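Local atomic coordinates of alkylhalidase CmlS (PDB entry 3I3L), a protein that is a flavin-dependent halogenase of chloramphenicol biosynthesis that holds its FAD cofactor through a covalent bond. Residues 160-164 / 175-180; 98-102 / 381-385. All coordinates share one frame; numbering follows the deposited sequence.

Interaction 1 (160-164 / 175-180); sequences DRVVL and VESDFV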
ATOM      1  N   ASP A 160      10.638  17.380  26.435  1.00 31.02           N
ATOM      2  CA  ASP A 160      11.975  16.743  26.375  1.00 31.45           C
ATOM      3  C   ASP A 160      11.990  15.229  26.348  1.00 29.61           C
ATOM      4  O   ASP A 160      13.033  14.616  26.196  1.00 32.47           O
ATOM      5  CB  ASP A 160      12.886  17.252  27.515  1.00 30.96           C
ATOM      6  CG  ASP A 160      13.167  18.764  27.397  1.00 35.87           C
ATOM      7  OD1 ASP A 160      13.219  19.309  26.244  1.00 39.43           O
ATOM      8  OD2 ASP A 160      13.263  19.417  28.447  1.00 39.93           O
ATOM      9  N   ARG A 161      10.847  14.595  26.518  1.00 28.54           N
ATOM     10  CA  ARG A 161      10.882  13.152  26.638  1.00 28.67           C
ATOM     11  C   ARG A 161       9.530  12.578  26.320  1.00 27.31           C
ATOM     12  O   ARG A 161       8.560  13.323  26.181  1.00 30.02           O
ATOM     13  CB  ARG A 161      11.239  12.754  28.101  1.00 28.26           C
ATOM     14  CG  ARG A 161      10.355  13.457  29.142  1.00 31.03           C
ATOM     15  CD  ARG A 161      10.659  12.934  30.622  1.00 33.14           C
ATOM     16  NE  ARG A 161      12.103  12.898  30.857  1.00 34.41           N
ATOM     17  CZ  ARG A 161      12.831  13.981  31.114  1.00 37.41           C
ATOM     18  NH1 ARG A 161      12.267  15.196  31.214  1.00 32.37           N
ATOM     19  NH2 ARG A 161      14.128  13.846  31.277  1.00 41.46           N
ATOM     20  N   VAL A 162       9.461  11.258  26.247  1.00 24.66           N
ATOM     21  CA  VAL A 162       8.176  10.587  26.224  1.00 25.89           C
ATOM     22  C   VAL A 162       8.122   9.738  27.479  1.00 25.03           C
ATOM     23  O   VAL A 162       9.096   9.092  27.778  1.00 26.18           O
ATOM     24  CB  VAL A 162       8.039   9.655  24.954  1.00 26.47           C
ATOM     25  CG1 VAL A 162       6.840   8.778  25.058  1.00 25.90           C
ATOM     26  CG2 VAL A 162       7.984  10.497  23.658  1.00 26.84           C
ATOM     27  N   VAL A 163       6.986   9.727  28.195  1.00 25.69           N
ATOM     28  CA  VAL A 163       6.788   8.788  29.294  1.00 25.28           C
ATOM     29  C   VAL A 163       5.632   7.835  29.118  1.00 24.65           C
ATOM     30  O   VAL A 163       4.540   8.243  29.097  1.00 26.23           O
ATOM     31  CB  VAL A 163       6.648   9.540  30.636  1.00 25.74           C
ATOM     32  CG1 VAL A 163       6.588   8.544  31.810  1.00 22.33           C
ATOM     33  CG2 VAL A 163       7.828  10.497  30.804  1.00 23.74           C
ATOM     34  N   LEU A 164       5.899   6.538  29.094  1.00 26.88           N
ATOM     35  CA  LEU A 164       4.851   5.530  28.933  1.00 28.79           C
ATOM     36  C   LEU A 164       4.448   4.894  30.247  1.00 28.72           C
ATOM     37  O   LEU A 164       5.297   4.630  31.093  1.00 27.49           O
ATOM     38  CB  LEU A 164       5.359   4.413  28.001  1.00 29.90           C
ATOM     39  CG  LEU A 164       5.202   4.650  26.485  1.00 32.20           C
ATOM     40  CD1 LEU A 164       5.869   5.858  26.072  1.00 31.66           C
ATOM     41  CD2 LEU A 164       5.797   3.479  25.779  1.00 29.31           C
ATOM     42  N   VAL A 175       7.951   4.220  32.182  1.00 33.65           N
ATOM     43  CA  VAL A 175       9.230   4.187  31.447  1.00 34.02           C
ATOM     44  C   VAL A 175       9.433   5.428  30.544  1.00 33.59           C
ATOM     45  O   VAL A 175       8.488   5.824  29.870  1.00 35.02           O
ATOM     46  CB  VAL A 175       9.341   3.007  30.504  1.00 36.06           C
ATOM     47  CG1 VAL A 175      10.810   2.926  30.028  1.00 39.76           C
ATOM     48  CG2 VAL A 175       8.963   1.670  31.191  1.00 36.89           C
ATOM     49  N   GLU A 176      10.648   6.009  30.504  1.00 32.34           N
ATOM     50  CA  GLU A 176      10.893   7.176  29.672  1.00 31.76           C
ATOM     51  C   GLU A 176      11.742   6.814  28.474  1.00 33.13           C
ATOM     52  O   GLU A 176      12.488   5.838  28.515  1.00 35.68           O
ATOM     53  CB  GLU A 176      11.524   8.352  30.447  1.00 33.55           C
ATOM     54  CG  GLU A 176      12.997   8.197  30.823  1.00 32.85           C
ATOM     55  CD  GLU A 176      13.589   9.411  31.477  1.00 35.38           C
ATOM     56  OE1 GLU A 176      14.217   9.207  32.539  1.00 39.53           O
ATOM     57  OE2 GLU A 176      13.503  10.560  30.936  1.00 34.88           O
ATOM     58  N   SER A 177      11.599   7.592  27.396  1.00 31.34           N
ATOM     59  CA  SER A 177      12.408   7.394  26.195  1.00 30.79           C
ATOM     60  C   SER A 177      12.498   8.694  25.409  1.00 28.94           C
ATOM     61  O   SER A 177      11.769   9.660  25.704  1.00 30.28           O
ATOM     62  CB  SER A 177      11.816   6.234  25.371  1.00 30.65           C
ATOM     63  OG  SER A 177      10.516   6.606  24.838  1.00 34.15           O
ATOM     64  N   ASP A 178      13.430   8.762  24.461  1.00 27.98           N
ATOM     65  CA  ASP A 178      13.585   9.904  23.607  1.00 27.37           C
ATOM     66  C   ASP A 178      12.458   9.996  22.537  1.00 27.91           C
ATOM     67  O   ASP A 178      11.974  11.117  22.220  1.00 25.66           O
ATOM     68  CB  ASP A 178      14.906   9.831  22.872  1.00 29.14           C
ATOM     69  CG  ASP A 178      16.100   9.851  23.830  1.00 29.10           C
ATOM     70  OD1 ASP A 178      16.084  10.738  24.694  1.00 31.37           O
ATOM     71  OD2 ASP A 178      17.010   8.988  23.686  1.00 29.36           O
ATOM     72  N   PHE A 179      12.108   8.839  21.968  1.00 24.76           N
ATOM     73  CA  PHE A 179      11.022   8.779  20.979  1.00 26.51           C
ATOM     74  C   PHE A 179      10.088   7.649  21.288  1.00 26.97           C
ATOM     75  O   PHE A 179      10.457   6.698  22.054  1.00 29.04           O
ATOM     76  CB  PHE A 179      11.541   8.653  19.551  1.00 23.42           C
ATOM     77  CG  PHE A 179      12.230   9.862  19.061  1.00 26.98           C
ATOM     78  CD1 PHE A 179      11.546  10.837  18.369  1.00 24.41           C
ATOM     79  CD2 PHE A 179      13.605  10.010  19.233  1.00 27.17           C
ATOM     80  CE1 PHE A 179      12.190  11.985  17.889  1.00 27.28           C
ATOM     81  CE2 PHE A 179      14.278  11.187  18.763  1.00 25.25           C
ATOM     82  CZ  PHE A 179      13.581  12.147  18.076  1.00 29.75           C
ATOM     83  N   VAL A 180       8.858   7.766  20.759  1.00 25.93           N
ATOM     84  CA  VAL A 180       7.930   6.674  20.780  1.00 24.87           C
ATOM     85  C   VAL A 180       7.373   6.413  19.393  1.00 24.38           C
ATOM     86  O   VAL A 180       7.104   7.349  18.647  1.00 24.87           O
ATOM     87  CB  VAL A 180       6.777   6.902  21.802  1.00 24.12           C
ATOM     88  CG1 VAL A 180       5.972   8.175  21.499  1.00 20.84           C
ATOM     89  CG2 VAL A 180       5.861   5.640  21.843  1.00 20.04           C
TER
HETATM   90  O   HOH W   1      14.827  12.001  26.305  1.00 34.26           O
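Val162 and Val180 meet methyl to methyl where the antiparallel hairpin of strands 162-168 and 171-177 lies against the sheet that contains strand 179-182. CG1 of Val162 sits 3.7 Å from CG1 of Val180, and the two side chains cross at about a right angle. With CG1 of Val162 anti to the backbone N (chi1 169°), both of its branches reach this same methyl, CG2 of Val162 being 3.8 Å from CG1 of Val180. Leu164, on the same face of the hairpin as Val162, adds its CD1, 4.2 Å from CG2 of Val180. Ser177 shares that face; its OG turns back on its own segment and donates to the carbonyl O of Phe179 at 2.8 Å, approaching from above the carbonyl plane. Ala27 of strand 25-29 packs on Leu164 and Ser177, and Ile29 on Val180.

The register is set by the backbone. Val162 with Ser177 and Leu164 with Val175 are hydrogen-bonded pairs, the bond from Leu164 N to Val175 O measuring 2.8 Å. Val163 and Glu176 form the non-hydrogen-bonded pair between them, where CA of Glu176 comes within 3.2 Å of the Val162 carbonyl O.

The opposite face, carrying Val163 and Glu176, is looser and more open to solvent. Here NE of Arg161 bonds OE2 of Glu176 at 2.7 Å in a nearly straight line (172°). OE2 lies in the guanidinium plane and is met on its syn side, though out of the carboxylate plane; the NH2 approach is weak. Arg161 NH1 pairs with Asp158.

Four backbone bonds thus join the strands and aliphatic contacts dock them on strand 179-182; the exposed ion pair, resting mainly on one N-H...O bond from NE, adds a contribution solvent would probably moderate.

Interaction 2 (98-102 / 381-385); sequences WGQDQ and ASFTE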
ATOM      1  N   TRP A  98     -14.653  -9.107 -11.273  1.00 29.46           N
ATOM      2  CA  TRP A  98     -14.996  -7.730 -10.903  1.00 29.89           C
ATOM      3  C   TRP A  98     -16.167  -7.173 -11.684  1.00 31.03           C
ATOM      4  O   TRP A  98     -16.020  -6.713 -12.819  1.00 28.82           O
ATOM      5  CB  TRP A  98     -13.751  -6.799 -11.062  1.00 30.64           C
ATOM      6  CG  TRP A  98     -13.863  -5.617 -10.148  1.00 28.97           C
ATOM      7  CD1 TRP A  98     -14.066  -4.327 -10.509  1.00 29.60           C
ATOM      8  CD2 TRP A  98     -13.805  -5.640  -8.725  1.00 25.53           C
ATOM      9  NE1 TRP A  98     -14.135  -3.529  -9.392  1.00 30.16           N
ATOM     10  CE2 TRP A  98     -14.005  -4.323  -8.279  1.00 27.44           C
ATOM     11  CE3 TRP A  98     -13.612  -6.653  -7.782  1.00 26.84           C
ATOM     12  CZ2 TRP A  98     -14.021  -3.980  -6.924  1.00 26.23           C
ATOM     13  CZ3 TRP A  98     -13.651  -6.317  -6.427  1.00 27.70           C
ATOM     14  CH2 TRP A  98     -13.834  -4.981  -6.017  1.00 27.32           C
ATOM     15  N   GLY A  99     -17.340  -7.217 -11.063  1.00 31.75           N
ATOM     16  CA  GLY A  99     -18.570  -6.930 -11.770  1.00 33.67           C
ATOM     17  C   GLY A  99     -19.199  -8.217 -12.233  1.00 35.78           C
ATOM     18  O   GLY A  99     -18.605  -9.307 -12.036  1.00 35.99           O
ATOM     19  N   GLN A 100     -20.400  -8.127 -12.828  1.00 35.63           N
ATOM     20  CA  GLN A 100     -21.090  -9.355 -13.279  1.00 35.93           C
ATOM     21  C   GLN A 100     -20.841  -9.536 -14.752  1.00 35.96           C
ATOM     22  O   GLN A 100     -20.693  -8.546 -15.482  1.00 35.66           O
ATOM     23  CB  GLN A 100     -22.598  -9.293 -12.960  1.00 36.39           C
ATOM     24  CG  GLN A 100     -22.904  -9.267 -11.428  1.00 36.18           C
ATOM     25  CD  GLN A 100     -22.443 -10.538 -10.724  1.00 38.54           C
ATOM     26  OE1 GLN A 100     -22.706 -11.655 -11.193  1.00 41.48           O
ATOM     27  NE2 GLN A 100     -21.708 -10.379  -9.619  1.00 35.03           N
ATOM     28  N   ASP A 101     -20.738 -10.797 -15.187  1.00 37.28           N
ATOM     29  CA  ASP A 101     -20.444 -11.102 -16.601  1.00 39.12           C
ATOM     30  C   ASP A 101     -19.278 -10.326 -17.169  1.00 39.61           C
ATOM     31  O   ASP A 101     -19.356  -9.742 -18.266  1.00 40.13           O
ATOM     32  CB  ASP A 101     -21.692 -10.859 -17.432  1.00 40.74           C
ATOM     33  CG  ASP A 101     -22.763 -11.871 -17.120  1.00 47.45           C
ATOM     34  OD1 ASP A 101     -22.563 -13.053 -17.567  1.00 53.97           O
ATOM     35  OD2 ASP A 101     -23.747 -11.507 -16.396  1.00 49.45           O
ATOM     36  N   GLN A 102     -18.190 -10.269 -16.406  1.00 39.57           N
ATOM     37  CA  GLN A 102     -16.976  -9.665 -16.931  1.00 38.59           C
ATOM     38  C   GLN A 102     -15.973 -10.769 -17.043  1.00 36.47           C
ATOM     39  O   GLN A 102     -15.957 -11.698 -16.243  1.00 34.08           O
ATOM     40  CB  GLN A 102     -16.431  -8.558 -16.001  1.00 38.99           C
ATOM     41  CG  GLN A 102     -17.436  -7.448 -15.695  1.00 41.02           C
ATOM     42  CD  GLN A 102     -17.711  -6.541 -16.890  1.00 43.91           C
ATOM     43  OE1 GLN A 102     -16.801  -5.896 -17.415  1.00 45.92           O
ATOM     44  NE2 GLN A 102     -18.973  -6.490 -17.318  1.00 41.83           N
ATOM     45  N   ALA A 381     -17.124  -1.672 -10.868  1.00 32.92           N
ATOM     46  CA  ALA A 381     -18.010  -2.786 -10.493  1.00 32.71           C
ATOM     47  C   ALA A 381     -19.466  -2.349 -10.324  1.00 31.79           C
ATOM     48  O   ALA A 381     -20.378  -3.163 -10.496  1.00 30.52           O
ATOM     49  CB  ALA A 381     -17.552  -3.468  -9.241  1.00 33.50           C
ATOM     50  N   SER A 382     -19.668  -1.079  -9.984  1.00 30.97           N
ATOM     51  CA  SER A 382     -21.004  -0.578  -9.691  1.00 31.54           C
ATOM     52  C   SER A 382     -21.905  -0.552 -10.957  1.00 31.72           C
ATOM     53  O   SER A 382     -23.133  -0.571 -10.835  1.00 31.57           O
ATOM     54  CB  SER A 382     -20.971   0.792  -9.022  1.00 29.51           C
ATOM     55  OG  SER A 382     -20.576   1.787  -9.963  1.00 31.64           O
ATOM     56  N   PHE A 383     -21.287  -0.545 -12.136  1.00 31.92           N
ATOM     57  CA  PHE A 383     -22.031  -0.583 -13.394  1.00 33.62           C
ATOM     58  C   PHE A 383     -22.740  -1.911 -13.616  1.00 34.98           C
ATOM     59  O   PHE A 383     -23.778  -1.968 -14.288  1.00 36.75           O
ATOM     60  CB  PHE A 383     -21.104  -0.270 -14.568  1.00 34.14           C
ATOM     61  CG  PHE A 383     -20.636   1.163 -14.569  1.00 38.04           C
ATOM     62  CD1 PHE A 383     -21.570   2.203 -14.532  1.00 40.66           C
ATOM     63  CD2 PHE A 383     -19.291   1.472 -14.596  1.00 36.46           C
ATOM     64  CE1 PHE A 383     -21.160   3.548 -14.527  1.00 41.13           C
ATOM     65  CE2 PHE A 383     -18.877   2.827 -14.567  1.00 38.84           C
ATOM     66  CZ  PHE A 383     -19.805   3.848 -14.532  1.00 36.97           C
ATOM     67  N   THR A 384     -22.215  -2.989 -13.034  1.00 33.83           N
ATOM     68  CA  THR A 384     -22.852  -4.269 -13.212  1.00 34.29           C
ATOM     69  C   THR A 384     -23.320  -4.894 -11.915  1.00 34.59           C
ATOM     70  O   THR A 384     -23.904  -5.981 -11.935  1.00 37.16           O
ATOM     71  CB  THR A 384     -21.998  -5.247 -13.983  1.00 34.46           C
ATOM     72  OG1 THR A 384     -20.762  -5.422 -13.296  1.00 32.65           O
ATOM     73  CG2 THR A 384     -21.758  -4.697 -15.434  1.00 36.60           C
ATOM     74  N   GLU A 385     -23.101  -4.215 -10.795  1.00 30.87           N
ATOM     75  CA  GLU A 385     -23.663  -4.731  -9.540  1.00 29.37           C
ATOM     76  C   GLU A 385     -24.908  -3.900  -9.172  1.00 29.20           C
ATOM     77  O   GLU A 385     -25.031  -2.772  -9.611  1.00 27.89           O
ATOM     78  CB  GLU A 385     -22.600  -4.714  -8.397  1.00 27.79           C
ATOM     79  CG  GLU A 385     -21.482  -5.739  -8.565  1.00 25.96           C
ATOM     80  CD  GLU A 385     -21.922  -7.190  -8.351  1.00 31.37           C
ATOM     81  OE1 GLU A 385     -23.066  -7.459  -7.893  1.00 33.28           O
ATOM     82  OE2 GLU A 385     -21.117  -8.112  -8.660  1.00 30.69           O
TER
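The loop between strands 89-97 and 105-108 meets the C-terminal end of the long helix that begins at 352, with Trp98 facing Ala381 and Gln100 against Thr384 and Glu385. CB of Ala381 stands over one face of the indole, 3.8 Å from the centroid of its five-membered ring and 27° off the normal, a CH-pi contact displaced toward the rim at NE1. The torsion that sets CG of Trp98 anti to its backbone N (chi1 -154°) brings the ring against the helix, where NE1 donates to the carbonyl O of Phe377, a residue of that helix.

Strands 89-97 and 105-108 are antiparallel neighbours in the large mixed sheet, so the contact ties the connection between them to a helix far along the chain. Thr384 is central to it: its OG1 accepts the backbone N of Gln100 at 2.8 Å and lies 3.1 Å from CA of Gly99. Beyond it, NE2 of Gln100 points straight at OE2 of Glu385. The 2.5 Å between NE2 of Gln100 and OE2 of Glu385 is short and its exact value doubtful, but the oxygen lies in the amide plane, while amide and carboxylate planes stand 79° apart. Thr230 of strand 226-231 gives OE2 of Glu385 a second partner. The methyl CG2 of Thr384 lies 3.8 Å from NE2 of Gln102, which makes a nearly straight bond within the loop to the carbonyl O of Gln100.

Interactions 1 and 2 lie on opposite sides of the chain's centre, their centres about 51 Å apart and their nearest atoms about 35 Å apart, and they hold different elements. Both are partly buried. Interaction 1 is local, pairing neighbouring strands through regular backbone bonds and aliphatic side chains, with its ion pair on the more exposed face. Interaction 2 brings together residues some 280 positions apart without strand pairing, relying on an indole face and on side-chain hydrogen bonds, one of them to a buried carboxylate. The side chain of Leu164 is about 8 Å from the FAD and that of Trp98 about 13 Å.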